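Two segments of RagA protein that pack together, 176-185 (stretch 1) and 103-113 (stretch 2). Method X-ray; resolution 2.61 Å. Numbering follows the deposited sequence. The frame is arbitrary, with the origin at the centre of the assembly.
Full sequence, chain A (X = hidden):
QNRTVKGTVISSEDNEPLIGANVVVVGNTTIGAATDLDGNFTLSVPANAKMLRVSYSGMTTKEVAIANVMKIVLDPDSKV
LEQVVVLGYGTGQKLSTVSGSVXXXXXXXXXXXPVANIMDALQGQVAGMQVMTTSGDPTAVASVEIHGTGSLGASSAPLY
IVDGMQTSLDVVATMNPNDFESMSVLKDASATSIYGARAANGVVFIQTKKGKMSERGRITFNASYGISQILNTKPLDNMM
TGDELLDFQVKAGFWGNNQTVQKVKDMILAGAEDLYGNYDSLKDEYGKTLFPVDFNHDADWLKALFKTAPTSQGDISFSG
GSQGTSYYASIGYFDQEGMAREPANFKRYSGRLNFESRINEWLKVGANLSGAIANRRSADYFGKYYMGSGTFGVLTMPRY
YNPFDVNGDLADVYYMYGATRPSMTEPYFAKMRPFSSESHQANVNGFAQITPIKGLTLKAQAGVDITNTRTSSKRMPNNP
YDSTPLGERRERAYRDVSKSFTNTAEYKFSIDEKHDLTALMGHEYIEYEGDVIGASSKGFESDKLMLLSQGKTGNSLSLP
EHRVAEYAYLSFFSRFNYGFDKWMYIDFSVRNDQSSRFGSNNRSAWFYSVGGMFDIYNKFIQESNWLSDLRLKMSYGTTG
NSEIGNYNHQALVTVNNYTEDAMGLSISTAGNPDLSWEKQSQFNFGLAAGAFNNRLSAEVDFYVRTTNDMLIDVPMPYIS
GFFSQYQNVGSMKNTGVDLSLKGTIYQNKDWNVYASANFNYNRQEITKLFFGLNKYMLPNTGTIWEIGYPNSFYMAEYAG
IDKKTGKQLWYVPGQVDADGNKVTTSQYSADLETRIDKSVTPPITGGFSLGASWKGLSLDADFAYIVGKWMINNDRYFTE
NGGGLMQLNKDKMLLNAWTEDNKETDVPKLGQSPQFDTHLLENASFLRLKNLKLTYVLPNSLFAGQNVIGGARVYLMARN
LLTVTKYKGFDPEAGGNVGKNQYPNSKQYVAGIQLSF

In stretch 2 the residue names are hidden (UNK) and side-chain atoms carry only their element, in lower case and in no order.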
ATOM      1  N   ASN A 176      17.185  23.951   1.507  1.00 61.79           N
ATOM      2  CA  ASN A 176      17.903  24.900   0.667  1.00 56.62           C
ATOM      3  C   ASN A 176      19.151  25.377   1.407  1.00 55.72           C
ATOM      4  O   ASN A 176      19.045  26.120   2.393  1.00 57.46           O
ATOM      5  CB  ASN A 176      16.968  26.060   0.293  1.00 57.09           C
ATOM      6  CG  ASN A 176      17.608  27.091  -0.630  1.00 56.01           C
ATOM      7  OD1 ASN A 176      18.783  26.997  -1.004  1.00 47.69           O
ATOM      8  ND2 ASN A 176      16.823  28.103  -0.988  1.00 58.01           N
ATOM      9  N   PRO A 177      20.351  24.994   0.951  1.00 51.25           N
ATOM     10  CA  PRO A 177      21.570  25.322   1.708  1.00 39.62           C
ATOM     11  C   PRO A 177      21.913  26.790   1.701  1.00 43.11           C
ATOM     12  O   PRO A 177      22.790  27.203   2.472  1.00 52.60           O
ATOM     13  CB  PRO A 177      22.657  24.509   1.000  1.00 43.31           C
ATOM     14  CG  PRO A 177      21.936  23.690  -0.057  1.00 48.46           C
ATOM     15  CD  PRO A 177      20.670  24.393  -0.352  1.00 46.42           C
ATOM     16  N   ASN A 178      21.270  27.592   0.852  1.00 43.99           N
ATOM     17  CA  ASN A 178      21.454  29.034   0.923  1.00 51.51           C
ATOM     18  C   ASN A 178      20.860  29.624   2.184  1.00 56.34           C
ATOM     19  O   ASN A 178      21.188  30.765   2.528  1.00 61.37           O
ATOM     20  CB  ASN A 178      20.819  29.702  -0.277  1.00 59.24           C
ATOM     21  CG  ASN A 178      21.820  30.047  -1.310  1.00 72.32           C
ATOM     22  OD1 ASN A 178      21.672  29.669  -2.459  1.00 83.89           O
ATOM     23  ND2 ASN A 178      22.865  30.762  -0.914  1.00 67.27           N
ATOM     24  N   ASP A 179      19.959  28.890   2.843  1.00 51.12           N
ATOM     25  CA  ASP A 179      19.421  29.284   4.134  1.00 59.27           C
ATOM     26  C   ASP A 179      20.385  29.022   5.283  1.00 65.24           C
ATOM     27  O   ASP A 179      20.085  29.417   6.413  1.00 67.55           O
ATOM     28  CB  ASP A 179      18.107  28.551   4.391  1.00 55.84           C
ATOM     29  CG  ASP A 179      17.108  28.774   3.287  1.00 51.75           C
ATOM     30  OD1 ASP A 179      17.206  29.825   2.631  1.00 49.63           O
ATOM     31  OD2 ASP A 179      16.235  27.908   3.075  1.00 50.71           O
ATOM     32  N   PHE A 180      21.531  28.385   5.015  1.00 58.60           N
ATOM     33  CA  PHE A 180      22.514  28.054   6.039  1.00 47.34           C
ATOM     34  C   PHE A 180      23.450  29.230   6.289  1.00 47.54           C
ATOM     35  O   PHE A 180      24.070  29.755   5.356  1.00 50.79           O
ATOM     36  CB  PHE A 180      23.327  26.828   5.630  1.00 44.89           C
ATOM     37  CG  PHE A 180      22.511  25.575   5.454  1.00 44.03           C
ATOM     38  CD1 PHE A 180      21.187  25.525   5.838  1.00 41.41           C
ATOM     39  CD2 PHE A 180      23.084  24.441   4.908  1.00 46.24           C
ATOM     40  CE1 PHE A 180      20.456  24.369   5.681  1.00 44.41           C
ATOM     41  CE2 PHE A 180      22.357  23.282   4.746  1.00 45.66           C
ATOM     42  CZ  PHE A 180      21.047  23.242   5.132  1.00 44.91           C
ATOM     43  N   GLU A 181      23.549  29.636   7.553  1.00 52.53           N
ATOM     44  CA  GLU A 181      24.447  30.724   7.922  1.00 56.99           C
ATOM     45  C   GLU A 181      25.862  30.214   8.114  1.00 58.13           C
ATOM     46  O   GLU A 181      26.822  30.777   7.575  1.00 66.47           O
ATOM     47  CB  GLU A 181      23.963  31.397   9.206  1.00 56.08           C
ATOM     48  CG  GLU A 181      24.750  32.626   9.596  1.00 55.54           C
ATOM     49  CD  GLU A 181      24.848  33.620   8.459  1.00 72.12           C
ATOM     50  OE1 GLU A 181      25.822  33.534   7.681  1.00 77.83           O
ATOM     51  OE2 GLU A 181      23.946  34.481   8.338  1.00 79.11           O
ATOM     52  N   SER A 182      26.007  29.153   8.891  1.00 57.19           N
ATOM     53  CA  SER A 182      27.314  28.609   9.189  1.00 53.21           C
ATOM     54  C   SER A 182      27.161  27.118   9.414  1.00 49.91           C
ATOM     55  O   SER A 182      26.050  26.580   9.467  1.00 49.34           O
ATOM     56  CB  SER A 182      27.938  29.291  10.410  1.00 52.56           C
ATOM     57  OG  SER A 182      26.953  29.592  11.385  1.00 47.49           O
ATOM     58  N   MET A 183      28.303  26.453   9.510  1.00 47.77           N
ATOM     59  CA  MET A 183      28.358  25.050   9.886  1.00 47.23           C
ATOM     60  C   MET A 183      29.558  24.880  10.799  1.00 53.15           C
ATOM     61  O   MET A 183      30.684  25.240  10.431  1.00 56.69           O
ATOM     62  CB  MET A 183      28.454  24.141   8.663  1.00 39.69           C
ATOM     63  CG  MET A 183      28.720  22.706   9.017  1.00 53.32           C
ATOM     64  SD  MET A 183      28.728  21.664   7.555  1.00 60.28           S
ATOM     65  CE  MET A 183      27.183  22.125   6.772  1.00 46.10           C
ATOM     66  N   SER A 184      29.300  24.402  12.007  1.00 55.57           N
ATOM     67  CA  SER A 184      30.337  24.151  12.996  1.00 56.31           C
ATOM     68  C   SER A 184      30.590  22.654  13.089  1.00 56.85           C
ATOM     69  O   SER A 184      29.646  21.860  13.173  1.00 56.02           O
ATOM     70  CB  SER A 184      29.942  24.706  14.366  1.00 55.00           C
ATOM     71  OG  SER A 184      29.624  26.084  14.300  1.00 56.59           O
ATOM     72  N   VAL A 185      31.856  22.261  13.044  1.00 54.76           N
ATOM     73  CA  VAL A 185      32.221  20.863  13.205  1.00 57.74           C
ATOM     74  C   VAL A 185      32.889  20.726  14.562  1.00 61.39           C
ATOM     75  O   VAL A 185      33.897  21.389  14.835  1.00 66.93           O
ATOM     76  CB  VAL A 185      33.120  20.365  12.062  1.00 56.23           C
ATOM     77  CG1 VAL A 185      33.444  18.879  12.241  1.00 53.23           C
ATOM     78  CG2 VAL A 185      32.410  20.585  10.735  1.00 46.32           C
ATOM     79  N   UNK A 103      35.535  23.782  14.623  1.00 51.13           N
ATOM     80  CA  UNK A 103      35.836  24.413  13.341  1.00 51.64           C
ATOM     81  C   UNK A 103      34.545  24.892  12.703  1.00 53.42           C
ATOM     82  O   UNK A 103      33.559  24.151  12.682  1.00 63.00           O
ATOM     83  c   UNK A 103      36.543  23.444  12.398  1.00 44.51           C
ATOM     84  N   UNK A 104      34.552  26.125  12.189  1.00 49.71           N
ATOM     85  CA  UNK A 104      33.343  26.764  11.676  1.00 52.75           C
ATOM     86  C   UNK A 104      33.511  27.163  10.218  1.00 56.37           C
ATOM     87  O   UNK A 104      34.505  27.804   9.854  1.00 45.47           O
ATOM     88  c   UNK A 104      30.053  29.803  13.551  1.00 68.38           C
ATOM     89  n   UNK A 104      29.310  31.098  13.590  1.00 73.09           N
ATOM     90  c   UNK A 104      31.363  29.933  12.780  1.00 63.24           C
ATOM     91  c   UNK A 104      31.675  28.651  12.025  1.00 59.03           C
ATOM     92  c   UNK A 104      32.975  28.004  12.494  1.00 54.47           C
ATOM     93  N   UNK A 105      32.517  26.833   9.393  1.00 57.23           N
ATOM     94  CA  UNK A 105      32.567  27.111   7.963  1.00 52.70           C
ATOM     95  C   UNK A 105      31.492  28.127   7.619  1.00 59.21           C
ATOM     96  O   UNK A 105      30.330  27.980   8.022  1.00 57.35           O
ATOM     97  c   UNK A 105      32.411  25.830   7.135  1.00 47.62           C
ATOM     98  c   UNK A 105      33.659  25.001   7.258  1.00 47.38           C
ATOM     99  c   UNK A 105      32.199  26.177   5.706  1.00 52.77           C
ATOM    100  N   UNK A 106      31.888  29.154   6.867  1.00 66.00           N
ATOM    101  CA  UNK A 106      31.067  30.300   6.507  1.00 68.24           C
ATOM    102  C   UNK A 106      30.024  29.917   5.449  1.00 68.19           C
ATOM    103  O   UNK A 106      30.103  28.863   4.806  1.00 71.44           O
ATOM    104  o   UNK A 106      31.328  32.206   5.013  1.00 82.39           O
ATOM    105  c   UNK A 106      31.966  31.435   6.015  1.00 74.27           C
ATOM    106  N   UNK A 107      29.030  30.799   5.261  1.00 61.19           N
ATOM    107  CA  UNK A 107      27.982  30.504   4.284  1.00 61.09           C
ATOM    108  C   UNK A 107      28.534  30.440   2.865  1.00 62.17           C
ATOM    109  O   UNK A 107      28.029  29.662   2.050  1.00 56.91           O
ATOM    110  o   UNK A 107      27.203  32.841   4.051  1.00 57.40           O
ATOM    111  c   UNK A 107      26.830  31.519   4.389  1.00 58.27           C
ATOM    112  N   UNK A 108      29.577  31.227   2.562  1.00 73.57           N
ATOM    113  CA  UNK A 108      30.242  31.170   1.257  1.00 77.96           C
ATOM    114  C   UNK A 108      30.546  29.740   0.839  1.00 76.46           C
ATOM    115  O   UNK A 108      30.197  29.311  -0.267  1.00 77.25           O
ATOM    116  o   UNK A 108      31.492  35.358   2.538  1.00108.00           O
ATOM    117  c   UNK A 108      31.378  33.461   1.101  1.00 95.10           C
ATOM    118  o   UNK A 108      30.414  33.578   3.285  1.00 99.33           O
ATOM    119  c   UNK A 108      31.545  31.972   1.296  1.00 84.97           C
ATOM    120  c   UNK A 108      31.072  34.183   2.402  1.00102.73           C
ATOM    121  N   UNK A 109      31.215  28.989   1.709  1.00 72.48           N
ATOM    122  CA  UNK A 109      31.571  27.621   1.377  1.00 64.58           C
ATOM    123  C   UNK A 109      30.353  26.720   1.250  1.00 61.82           C
ATOM    124  O   UNK A 109      30.489  25.596   0.760  1.00 62.25           O
ATOM    125  c   UNK A 109      33.820  27.923   2.552  1.00 68.65           C
ATOM    126  n   UNK A 109      34.997  29.593   5.804  1.00 67.04           N
ATOM    127  c   UNK A 109      32.545  27.082   2.422  1.00 61.21           C
ATOM    128  c   UNK A 109      33.752  28.834   3.773  1.00 76.42           C
ATOM    129  c   UNK A 109      35.129  29.084   4.398  1.00 75.01           C
ATOM    130  N   UNK A 110      29.169  27.192   1.652  1.00 65.12           N
ATOM    131  CA  UNK A 110      27.949  26.396   1.612  1.00 59.55           C
ATOM    132  C   UNK A 110      26.987  26.781   0.492  1.00 66.55           C
ATOM    133  O   UNK A 110      26.115  25.974   0.149  1.00 68.05           O
ATOM    134  c   UNK A 110      28.076  24.564   4.265  1.00 46.20           C
ATOM    135  c   UNK A 110      27.227  26.570   5.491  1.00 40.11           C
ATOM    136  c   UNK A 110      27.942  26.073   4.229  1.00 51.72           C
ATOM    137  c   UNK A 110      27.205  26.506   2.953  1.00 48.07           C
ATOM    138  N   UNK A 111      27.139  27.968  -0.098  1.00 68.45           N
ATOM    139  CA  UNK A 111      26.101  28.603  -0.905  1.00 70.97           C
ATOM    140  C   UNK A 111      26.116  28.146  -2.359  1.00 66.75           C
ATOM    141  O   UNK A 111      27.180  27.970  -2.956  1.00 62.17           O
ATOM    142  c   UNK A 111      26.260  30.125  -0.865  1.00 73.53           C
ATOM    143  N   UNK A 112      24.912  27.983  -2.922  1.00 67.39           N
ATOM    144  CA  UNK A 112      24.669  27.733  -4.342  1.00 69.84           C
ATOM    145  C   UNK A 112      25.674  26.775  -4.969  1.00 64.56           C
ATOM    146  O   UNK A 112      26.657  27.211  -5.575  1.00 73.35           O
ATOM    147  c   UNK A 112      22.285  29.894  -5.586  1.00107.34           C
ATOM    148  o   UNK A 112      21.325  29.270  -5.078  1.00107.54           O
ATOM    149  c   UNK A 112      23.558  30.048  -4.746  1.00 98.47           C
ATOM    150  o   UNK A 112      22.248  30.388  -6.745  1.00108.46           O
ATOM    151  c   UNK A 112      24.663  29.053  -5.127  1.00 82.86           C
ATOM    152  N   UNK A 113      25.446  25.473  -4.836  1.00 59.38           N
ATOM    153  CA  UNK A 113      26.381  24.509  -5.390  1.00 58.52           C
ATOM    154  C   UNK A 113      25.615  23.473  -6.200  1.00 56.90           C
ATOM    155  O   UNK A 113      24.509  23.077  -5.825  1.00 58.79           O
ATOM    156  c   UNK A 113      28.180  24.799  -3.561  1.00 53.94           C
ATOM    157  c   UNK A 113      30.711  25.095  -3.549  1.00 58.87           C
ATOM    158  c   UNK A 113      29.526  24.174  -3.194  1.00 59.43           C
ATOM    159  c   UNK A 113      27.219  23.832  -4.285  1.00 57.09           C
ATOM    160  n   UNK A 113      30.756  26.372  -2.773  1.00 55.25           N
TER

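Stretch 2 enters as a strand running antiparallel to strand 180-185. Position 103 has a single side-chain carbon, on the same face of the sheet as Val185, and its backbone pairs with that residue in both directions: N to Val185 O at 2.9 Å and O to Val185 N at 2.6 Å. One carbon and nothing more makes it Ala103. Position 104 carries four carbons in an unbranched row ending in nitrogen, which is a lysine; in Lys104 the extended chain lies on the face of Ser182 and Ser184, with NZ 3.6 Å from Ser182 OG and CE 3.8 Å from Ser184 OG. At position 105 one carbon bears two others, a fork directly at CB with no heteroatom, hence Val105. It shares its face with Met183, and its N donates to Met183 O at 2.6 Å while its O accepts from Met183 N at 2.9 Å.

Positions 106 and 107 each hold one carbon followed by one oxygen. With no second carbon on CB, the first is Ser106, whose side chain stays more than 5 Å from stretch 1. At position 107, CB points toward stretch 1, and the CB of 107 sits 3.4 Å from Phe180 O; this is Ser107. Position 108 has three carbons, the third carrying two oxygens, and makes no contact with stretch 1. The carboxylate and its length fit Glu108. Position 109, again four carbons in a row closed by nitrogen, is Lys109, also clear of stretch 1.

At position 110 four carbons fork at the second, and the group points at stretch 1 among apolar atoms. The fork beyond CB identifies Leu110: CD1 is 3.9 Å from Phe180 CB, and CD2 is 3.6 Å from Met183 CE. Position 111 has one carbon, packed beside the side chain of Asn178, and is Ala111. Position 112 shows three carbons with two oxygens on the last; the carboxylate end reaches the Asn178 side chain, and the residue is Glu112. Position 113, four carbons ending in nitrogen, leads its chain away from stretch 1 and is Lys113.

The contact therefore has two parts. Paired backbones at Ala103-Val185 and Val105-Met183 fix the register through four hydrogen bonds, supplemented by CA-H...O contacts such as Ser184 CA to Ala103 O at 3.2 Å. Beyond the strand the chain turns, with Leu110 N bonded to Ser107 O at 2.7 Å, and this turn presents Leu110, the residue most covered by stretch 1, to Phe180 and Met183.

Stretch 2 (103-113) AKVSSEKLAEK
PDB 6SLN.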